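Cgl0159-like domain-containing protein (Corynebacterium glutamicum, PDB 3FOK) is of unknown function but adopts a TIM-barrel fold, the framework of many enzymes, and belongs to the Cgl0159-like family. Local coordinates at residues A[41-45]-A[291-296]; A[239-245]-A[268-274]. One frame throughout, in Å; residues are numbered along the deposited sequence.

Interaction 1: residues A[41-45]-A[291-296]; sequences DGKLF and AARLVH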
ATOM      1  N   ASP A  41     -40.365   4.400  21.393  1.00 38.71           N
ATOM      2  CA  ASP A  41     -40.435   2.969  21.667  1.00 37.21           C
ATOM      3  C   ASP A  41     -39.081   2.282  21.497  1.00 35.54           C
ATOM      4  O   ASP A  41     -38.967   1.067  21.651  1.00 35.31           O
ATOM      5  CB  ASP A  41     -41.497   2.311  20.778  1.00 38.07           C
ATOM      6  CG  ASP A  41     -41.040   2.131  19.346  1.00 40.05           C
ATOM      7  OD1 ASP A  41     -40.299   2.997  18.835  1.00 41.75           O
ATOM      8  OD2 ASP A  41     -41.436   1.122  18.727  1.00 41.17           O
ATOM      9  N   GLY A  42     -38.059   3.073  21.187  1.00 33.46           N
ATOM     10  CA  GLY A  42     -36.715   2.542  21.030  1.00 31.62           C
ATOM     11  C   GLY A  42     -36.496   1.557  19.898  1.00 30.36           C
ATOM     12  O   GLY A  42     -35.441   0.926  19.826  1.00 28.77           O
ATOM     13  N   LYS A  43     -37.480   1.417  19.015  1.00 29.29           N
ATOM     14  CA  LYS A  43     -37.355   0.499  17.887  1.00 28.84           C
ATOM     15  C   LYS A  43     -37.010   1.233  16.599  1.00 28.66           C
ATOM     16  O   LYS A  43     -37.233   2.441  16.478  1.00 28.74           O
ATOM     17  CB  LYS A  43     -38.646  -0.298  17.696  1.00 30.83           C
ATOM     18  CG  LYS A  43     -38.697  -1.613  18.468  1.00 31.18           C
ATOM     19  CD  LYS A  43     -38.639  -1.400  19.968  1.00 32.27           C
ATOM     20  CE  LYS A  43     -38.839  -2.711  20.717  1.00 34.62           C
ATOM     21  NZ  LYS A  43     -37.781  -3.712  20.396  1.00 36.65           N
ATOM     22  N   LEU A  44     -36.477   0.492  15.631  1.00 27.24           N
ATOM     23  CA  LEU A  44     -36.075   1.075  14.359  1.00 24.98           C
ATOM     24  C   LEU A  44     -36.482   0.181  13.189  1.00 23.99           C
ATOM     25  O   LEU A  44     -36.319  -1.037  13.243  1.00 24.30           O
ATOM     26  CB  LEU A  44     -34.556   1.279  14.370  1.00 24.91           C
ATOM     27  CG  LEU A  44     -33.887   2.334  13.492  1.00 24.85           C
ATOM     28  CD1 LEU A  44     -34.401   3.721  13.858  1.00 24.54           C
ATOM     29  CD2 LEU A  44     -32.380   2.262  13.699  1.00 26.16           C
ATOM     30  N   PHE A  45     -37.026   0.793  12.141  1.00 23.54           N
ATOM     31  CA  PHE A  45     -37.439   0.066  10.941  1.00 23.33           C
ATOM     32  C   PHE A  45     -36.875   0.794   9.731  1.00 22.95           C
ATOM     33  O   PHE A  45     -37.266   1.924   9.432  1.00 23.99           O
ATOM     34  CB  PHE A  45     -38.968  -0.019  10.860  1.00 23.64           C
ATOM     35  CG  PHE A  45     -39.489  -0.586   9.561  1.00 23.45           C
ATOM     36  CD1 PHE A  45     -38.780  -1.566   8.868  1.00 24.92           C
ATOM     37  CD2 PHE A  45     -40.707  -0.156   9.045  1.00 23.60           C
ATOM     38  CE1 PHE A  45     -39.280  -2.107   7.680  1.00 24.42           C
ATOM     39  CE2 PHE A  45     -41.214  -0.689   7.866  1.00 23.09           C
ATOM     40  CZ  PHE A  45     -40.498  -1.667   7.180  1.00 24.02           C
ATOM     41  N   ALA A 291     -44.823  -5.219   8.119  1.00 28.96           N
ATOM     42  CA  ALA A 291     -43.528  -5.107   8.772  1.00 29.23           C
ATOM     43  C   ALA A 291     -43.535  -3.939   9.757  1.00 30.22           C
ATOM     44  O   ALA A 291     -43.085  -4.068  10.899  1.00 29.94           O
ATOM     45  CB  ALA A 291     -42.437  -4.906   7.726  1.00 28.19           C
ATOM     46  N   ALA A 292     -44.052  -2.800   9.305  1.00 29.93           N
ATOM     47  CA  ALA A 292     -44.115  -1.608  10.136  1.00 30.43           C
ATOM     48  C   ALA A 292     -44.850  -1.854  11.448  1.00 31.54           C
ATOM     49  O   ALA A 292     -44.345  -1.535  12.524  1.00 30.17           O
ATOM     50  CB  ALA A 292     -44.790  -0.483   9.372  1.00 30.76           C
ATOM     51  N   ARG A 293     -46.049  -2.421  11.353  1.00 33.53           N
ATOM     52  CA  ARG A 293     -46.865  -2.685  12.532  1.00 35.76           C
ATOM     53  C   ARG A 293     -46.322  -3.848  13.354  1.00 35.65           C
ATOM     54  O   ARG A 293     -46.861  -4.192  14.407  1.00 36.51           O
ATOM     55  CB  ARG A 293     -48.320  -2.921  12.104  1.00 37.47           C
ATOM     56  CG  ARG A 293     -48.949  -1.653  11.494  1.00 42.97           C
ATOM     57  CD  ARG A 293     -50.332  -1.870  10.874  1.00 45.71           C
ATOM     58  NE  ARG A 293     -50.320  -2.850   9.790  1.00 48.19           N
ATOM     59  CZ  ARG A 293     -51.309  -3.022   8.916  1.00 48.98           C
ATOM     60  NH1 ARG A 293     -52.405  -2.272   8.987  1.00 49.06           N
ATOM     61  NH2 ARG A 293     -51.209  -3.955   7.976  1.00 48.87           N
ATOM     62  N   LEU A 294     -45.230  -4.434  12.875  1.00 34.95           N
ATOM     63  CA  LEU A 294     -44.579  -5.543  13.558  1.00 33.15           C
ATOM     64  C   LEU A 294     -43.461  -4.957  14.422  1.00 33.29           C
ATOM     65  O   LEU A 294     -43.138  -5.483  15.485  1.00 34.14           O
ATOM     66  CB  LEU A 294     -44.002  -6.511  12.523  1.00 30.55           C
ATOM     67  CG  LEU A 294     -44.204  -8.016  12.718  1.00 30.19           C
ATOM     68  CD1 LEU A 294     -45.627  -8.319  13.162  1.00 27.80           C
ATOM     69  CD2 LEU A 294     -43.896  -8.722  11.404  1.00 26.07           C
ATOM     70  N   VAL A 295     -42.890  -3.852  13.950  1.00 33.08           N
ATOM     71  CA  VAL A 295     -41.805  -3.158  14.641  1.00 32.96           C
ATOM     72  C   VAL A 295     -42.348  -2.110  15.609  1.00 34.14           C
ATOM     73  O   VAL A 295     -41.964  -2.077  16.780  1.00 34.78           O
ATOM     74  CB  VAL A 295     -40.855  -2.472  13.628  1.00 31.68           C
ATOM     75  CG1 VAL A 295     -39.807  -1.659  14.361  1.00 28.79           C
ATOM     76  CG2 VAL A 295     -40.189  -3.524  12.750  1.00 29.93           C
ATOM     77  N   HIS A 296     -43.224  -1.242  15.114  1.00 35.59           N
ATOM     78  CA  HIS A 296     -43.833  -0.220  15.957  1.00 37.44           C
ATOM     79  C   HIS A 296     -45.277  -0.623  16.198  1.00 39.54           C
ATOM     80  O   HIS A 296     -46.166  -0.294  15.414  1.00 39.42           O
ATOM     81  CB  HIS A 296     -43.782   1.155  15.288  1.00 36.20           C
ATOM     82  CG  HIS A 296     -42.409   1.747  15.242  1.00 35.67           C
ATOM     83  ND1 HIS A 296     -41.528   1.498  14.209  1.00 36.19           N
ATOM     84  CD2 HIS A 296     -41.749   2.523  16.125  1.00 35.86           C
ATOM     85  CE1 HIS A 296     -40.381   2.098  14.467  1.00 35.13           C
ATOM     86  NE2 HIS A 296     -40.483   2.727  15.621  1.00 34.49           N
TER

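Interaction 2: residues A[239-245]-A[268-274]; sequences PTLLLGG and RGLTVGR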
ATOM      1  N   PRO A 239     -26.827  -3.828  19.979  1.00 21.20           N
ATOM      2  CA  PRO A 239     -28.128  -3.578  19.357  1.00 20.87           C
ATOM      3  C   PRO A 239     -28.159  -4.283  18.009  1.00 21.34           C
ATOM      4  O   PRO A 239     -27.233  -4.155  17.207  1.00 19.05           O
ATOM      5  CB  PRO A 239     -28.173  -2.055  19.244  1.00 20.24           C
ATOM      6  CG  PRO A 239     -26.727  -1.662  19.188  1.00 20.23           C
ATOM      7  CD  PRO A 239     -26.104  -2.567  20.211  1.00 19.79           C
ATOM      8  N   THR A 240     -29.223  -5.041  17.772  1.00 22.59           N
ATOM      9  CA  THR A 240     -29.352  -5.807  16.546  1.00 22.45           C
ATOM     10  C   THR A 240     -30.586  -5.477  15.718  1.00 23.10           C
ATOM     11  O   THR A 240     -31.652  -5.170  16.248  1.00 24.30           O
ATOM     12  CB  THR A 240     -29.365  -7.317  16.868  1.00 23.13           C
ATOM     13  OG1 THR A 240     -28.143  -7.672  17.523  1.00 23.92           O
ATOM     14  CG2 THR A 240     -29.512  -8.141  15.600  1.00 25.60           C
ATOM     15  N   LEU A 241     -30.416  -5.537  14.404  1.00 23.60           N
ATOM     16  CA  LEU A 241     -31.496  -5.290  13.460  1.00 24.33           C
ATOM     17  C   LEU A 241     -31.565  -6.529  12.579  1.00 25.21           C
ATOM     18  O   LEU A 241     -30.537  -7.094  12.204  1.00 25.19           O
ATOM     19  CB  LEU A 241     -31.203  -4.047  12.617  1.00 24.17           C
ATOM     20  CG  LEU A 241     -31.231  -2.724  13.388  1.00 25.27           C
ATOM     21  CD1 LEU A 241     -30.766  -1.594  12.492  1.00 23.38           C
ATOM     22  CD2 LEU A 241     -32.642  -2.459  13.897  1.00 24.62           C
ATOM     23  N   LEU A 242     -32.777  -6.960  12.260  1.00 26.77           N
ATOM     24  CA  LEU A 242     -32.961  -8.153  11.448  1.00 28.34           C
ATOM     25  C   LEU A 242     -33.094  -7.833   9.966  1.00 29.75           C
ATOM     26  O   LEU A 242     -33.606  -6.781   9.586  1.00 30.19           O
ATOM     27  CB  LEU A 242     -34.199  -8.911  11.929  1.00 27.79           C
ATOM     28  CG  LEU A 242     -34.265  -9.130  13.445  1.00 26.66           C
ATOM     29  CD1 LEU A 242     -35.576  -9.807  13.803  1.00 26.37           C
ATOM     30  CD2 LEU A 242     -33.080  -9.962  13.903  1.00 25.77           C
ATOM     31  N   LEU A 243     -32.620  -8.752   9.132  1.00 31.77           N
ATOM     32  CA  LEU A 243     -32.683  -8.594   7.686  1.00 32.39           C
ATOM     33  C   LEU A 243     -33.567  -9.685   7.085  1.00 32.84           C
ATOM     34  O   LEU A 243     -33.679 -10.777   7.637  1.00 31.90           O
ATOM     35  CB  LEU A 243     -31.271  -8.667   7.093  1.00 32.00           C
ATOM     36  CG  LEU A 243     -30.461  -9.950   7.324  1.00 32.99           C
ATOM     37  CD1 LEU A 243     -30.847 -11.002   6.292  1.00 30.38           C
ATOM     38  CD2 LEU A 243     -28.977  -9.643   7.209  1.00 33.23           C
ATOM     39  N   GLY A 244     -34.203  -9.375   5.963  1.00 35.34           N
ATOM     40  CA  GLY A 244     -35.060 -10.338   5.297  1.00 40.35           C
ATOM     41  C   GLY A 244     -34.467 -10.649   3.937  1.00 44.31           C
ATOM     42  O   GLY A 244     -34.745  -9.952   2.958  1.00 46.86           O
ATOM     43  N   GLY A 245     -33.653 -11.698   3.879  1.00 45.49           N
ATOM     44  CA  GLY A 245     -32.994 -12.072   2.640  1.00 47.98           C
ATOM     45  C   GLY A 245     -33.843 -12.401   1.425  1.00 50.46           C
ATOM     46  O   GLY A 245     -34.737 -11.650   1.039  1.00 49.45           O
ATOM     47  N   ARG A 268     -33.525  -4.645  18.129  1.00 22.05           N
ATOM     48  CA  ARG A 268     -34.112  -3.309  18.068  1.00 20.91           C
ATOM     49  C   ARG A 268     -34.973  -3.010  16.850  1.00 20.37           C
ATOM     50  O   ARG A 268     -35.502  -1.909  16.721  1.00 20.12           O
ATOM     51  CB  ARG A 268     -32.997  -2.266  18.154  1.00 19.96           C
ATOM     52  CG  ARG A 268     -32.390  -2.133  19.534  1.00 20.07           C
ATOM     53  CD  ARG A 268     -33.241  -1.230  20.399  1.00 19.52           C
ATOM     54  NE  ARG A 268     -32.744  -1.125  21.765  1.00 18.05           N
ATOM     55  CZ  ARG A 268     -33.080  -0.153  22.604  1.00 18.90           C
ATOM     56  NH1 ARG A 268     -33.909   0.802  22.212  1.00 19.58           N
ATOM     57  NH2 ARG A 268     -32.591  -0.136  23.834  1.00 18.97           N
ATOM     58  N   GLY A 269     -35.111  -3.969  15.946  1.00 20.51           N
ATOM     59  CA  GLY A 269     -35.929  -3.713  14.778  1.00 21.29           C
ATOM     60  C   GLY A 269     -35.570  -4.447  13.504  1.00 21.25           C
ATOM     61  O   GLY A 269     -34.983  -5.531  13.531  1.00 21.58           O
ATOM     62  N   LEU A 270     -35.925  -3.831  12.379  1.00 21.86           N
ATOM     63  CA  LEU A 270     -35.696  -4.403  11.055  1.00 23.09           C
ATOM     64  C   LEU A 270     -34.958  -3.482  10.081  1.00 24.56           C
ATOM     65  O   LEU A 270     -35.044  -2.255  10.167  1.00 24.76           O
ATOM     66  CB  LEU A 270     -37.043  -4.769  10.422  1.00 22.99           C
ATOM     67  CG  LEU A 270     -37.673  -6.162  10.515  1.00 25.07           C
ATOM     68  CD1 LEU A 270     -37.386  -6.819  11.843  1.00 24.45           C
ATOM     69  CD2 LEU A 270     -39.172  -6.019  10.286  1.00 26.56           C
ATOM     70  N   THR A 271     -34.238  -4.102   9.151  1.00 24.59           N
ATOM     71  CA  THR A 271     -33.523  -3.411   8.082  1.00 25.83           C
ATOM     72  C   THR A 271     -33.673  -4.382   6.918  1.00 26.73           C
ATOM     73  O   THR A 271     -32.754  -5.133   6.580  1.00 27.27           O
ATOM     74  CB  THR A 271     -32.025  -3.199   8.396  1.00 27.06           C
ATOM     75  OG1 THR A 271     -31.888  -2.318   9.520  1.00 27.74           O
ATOM     76  CG2 THR A 271     -31.319  -2.570   7.200  1.00 25.71           C
ATOM     77  N   VAL A 272     -34.865  -4.362   6.330  1.00 26.77           N
ATOM     78  CA  VAL A 272     -35.231  -5.248   5.235  1.00 26.75           C
ATOM     79  C   VAL A 272     -35.364  -4.533   3.896  1.00 27.89           C
ATOM     80  O   VAL A 272     -35.780  -3.378   3.838  1.00 28.32           O
ATOM     81  CB  VAL A 272     -36.563  -5.955   5.566  1.00 26.28           C
ATOM     82  CG1 VAL A 272     -37.013  -6.815   4.401  1.00 26.79           C
ATOM     83  CG2 VAL A 272     -36.394  -6.795   6.821  1.00 26.80           C
ATOM     84  N   GLY A 273     -35.027  -5.239   2.820  1.00 27.55           N
ATOM     85  CA  GLY A 273     -35.115  -4.649   1.500  1.00 27.45           C
ATOM     86  C   GLY A 273     -35.862  -5.481   0.472  1.00 28.60           C
ATOM     87  O   GLY A 273     -37.047  -5.251   0.218  1.00 28.43           O
ATOM     88  N   ARG A 274     -35.165  -6.448  -0.120  1.00 28.88           N
ATOM     89  CA  ARG A 274     -35.725  -7.318  -1.152  1.00 28.44           C
ATOM     90  C   ARG A 274     -37.189  -7.732  -0.938  1.00 29.74           C
ATOM     91  O   ARG A 274     -38.004  -7.637  -1.852  1.00 27.83           O
ATOM     92  CB  ARG A 274     -34.866  -8.585  -1.292  1.00 28.88           C
ATOM     93  CG  ARG A 274     -33.345  -8.357  -1.378  1.00 26.04           C
ATOM     94  CD  ARG A 274     -32.639  -8.669  -0.047  1.00 22.38           C
ATOM     95  NE  ARG A 274     -32.911  -7.682   1.002  1.00 15.65           N
ATOM     96  CZ  ARG A 274     -32.527  -7.805   2.266  1.00 10.23           C
ATOM     97  NH1 ARG A 274     -31.860  -8.870   2.656  1.00  8.35           N
ATOM     98  NH2 ARG A 274     -32.803  -6.856   3.136  1.00 12.83           N
TER

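Interaction 1: residues A[41-45]-A[291-296]
Phe45 lies lengthwise against the last turns of helix 284-295, meeting Val295, Ala292 and Ala291 in turn. Its CB sits 4.0 Å from Val295 CG1. With CG anti to the backbone N (chi1 172°), the ring runs back along the helix from Val295, whose CG2 still borders it; CD2 and CE2 reach Ala292, CE2 standing 3.8 Å from Ala292 CA, and the tip, CZ, meets Ala291 CB at 3.8 Å. The methyls and backbone of the helix approach this ring obliquely, and Leu270 and Leu276 also pack on Phe45. Val295 reaches further, its CG1 lying 3.8 Å from Lys43 CB. This is the outer layer of a TIM barrel: the last helix of the barrel packs on the start of the first strand, 44-48, and Val295 also touches Leu270 of the neighbouring last strand. Where the helix ends, the contact turns polar. His296, the first residue beyond helical geometry, sends its ring to the loop ahead of the strand, with Lys43 CB over one face. His296 NE2 donates a weak, bent hydrogen bond to Lys43 O (3.4 Å, 126° at the hydrogen). The side chains of Asp41 and His296 cross at about a right angle, with carboxylate and imidazole planes 35° apart. Asp41 OD2 lies 3.0 Å from His296 CD2, and Asp41 OD1 comes within 3.2 Å of His296 NE2 at an angle too poor for a hydrogen bond; the nearby carboxylate might favour a protonated imidazole. Asp41 OD1 also accepts a weak but straight bond from Lys43 N.

Interaction 2: residues A[239-245]-A[268-274]
Leu241 leans over the backbone of Gly269, with CD2 3.5 Å from Gly269 N, while its other methyl, CD1, comes within 3.3 Å of Thr271 OG1. This reach follows from a CG held beside the backbone N (chi1 -68°) and a side chain otherwise extended. Gly269, at backbone angles that a side chain would not tolerate, lets the methyl settle there. Leu241 and Thr271 both meet Met180 on the inner side of the barrel. On the other side of the sheet Leu242 and Leu270 lie obliquely against each other, Leu242 CB 3.8 Å from Leu270 CD1, beneath helix 252-261, where Leu242 meets Ala261 and Leu270 meets Trp258. The backbones run as parallel barrel strands with a crossing angle of -37°. Leu242 bonds to the residues on either side of Leu270 in the usual parallel pattern, its N to Gly269 O at 2.9 Å and its O accepting from Thr271 N at 2.8 Å; before it, Arg268 N reaches Thr240 O at 2.7 Å. At the end of strand 268-272, Val272 turns CG2 against Gly244 N, 3.5 Å away. Arg274 folds back, bent at chi2 and chi3, which lays its guanidinium beneath the Gly244 carbonyl: the oxygen stands 3.0 Å above the guanidinium plane, over its centre, and Thr271 O lies at the edge, in plane. Because Gly244 O meets the face and not an N-H, its hold on Arg274 is probably electrostatic, a carbonyl dipole set against a delocalised positive charge at the C-terminal end of the strands, where TIM-barrel enzymes place their active sites.

Overall arrangement
From the N terminus, the chain passes through 41-45 into the first barrel strand, 44-48, and goes once round the barrel before helix 284-295 returns to it, so interaction 1 closes a loop of 245 residues. Interaction 2 is nested inside that loop: it joins the last two strands, 240-243 and 267-272, across a short crossover that includes helix 252-261. The two contacts meet on strand 267-272, which pairs with 240-243 along one edge and with 44-48 along the other. Leu44 N probably bonds to Arg268 O, as does Arg268 NH1 to Gly42 O, while Lys43 CG packs against Arg268 O. Together they join the final strands and the last helix to the first strand, where the barrel closes.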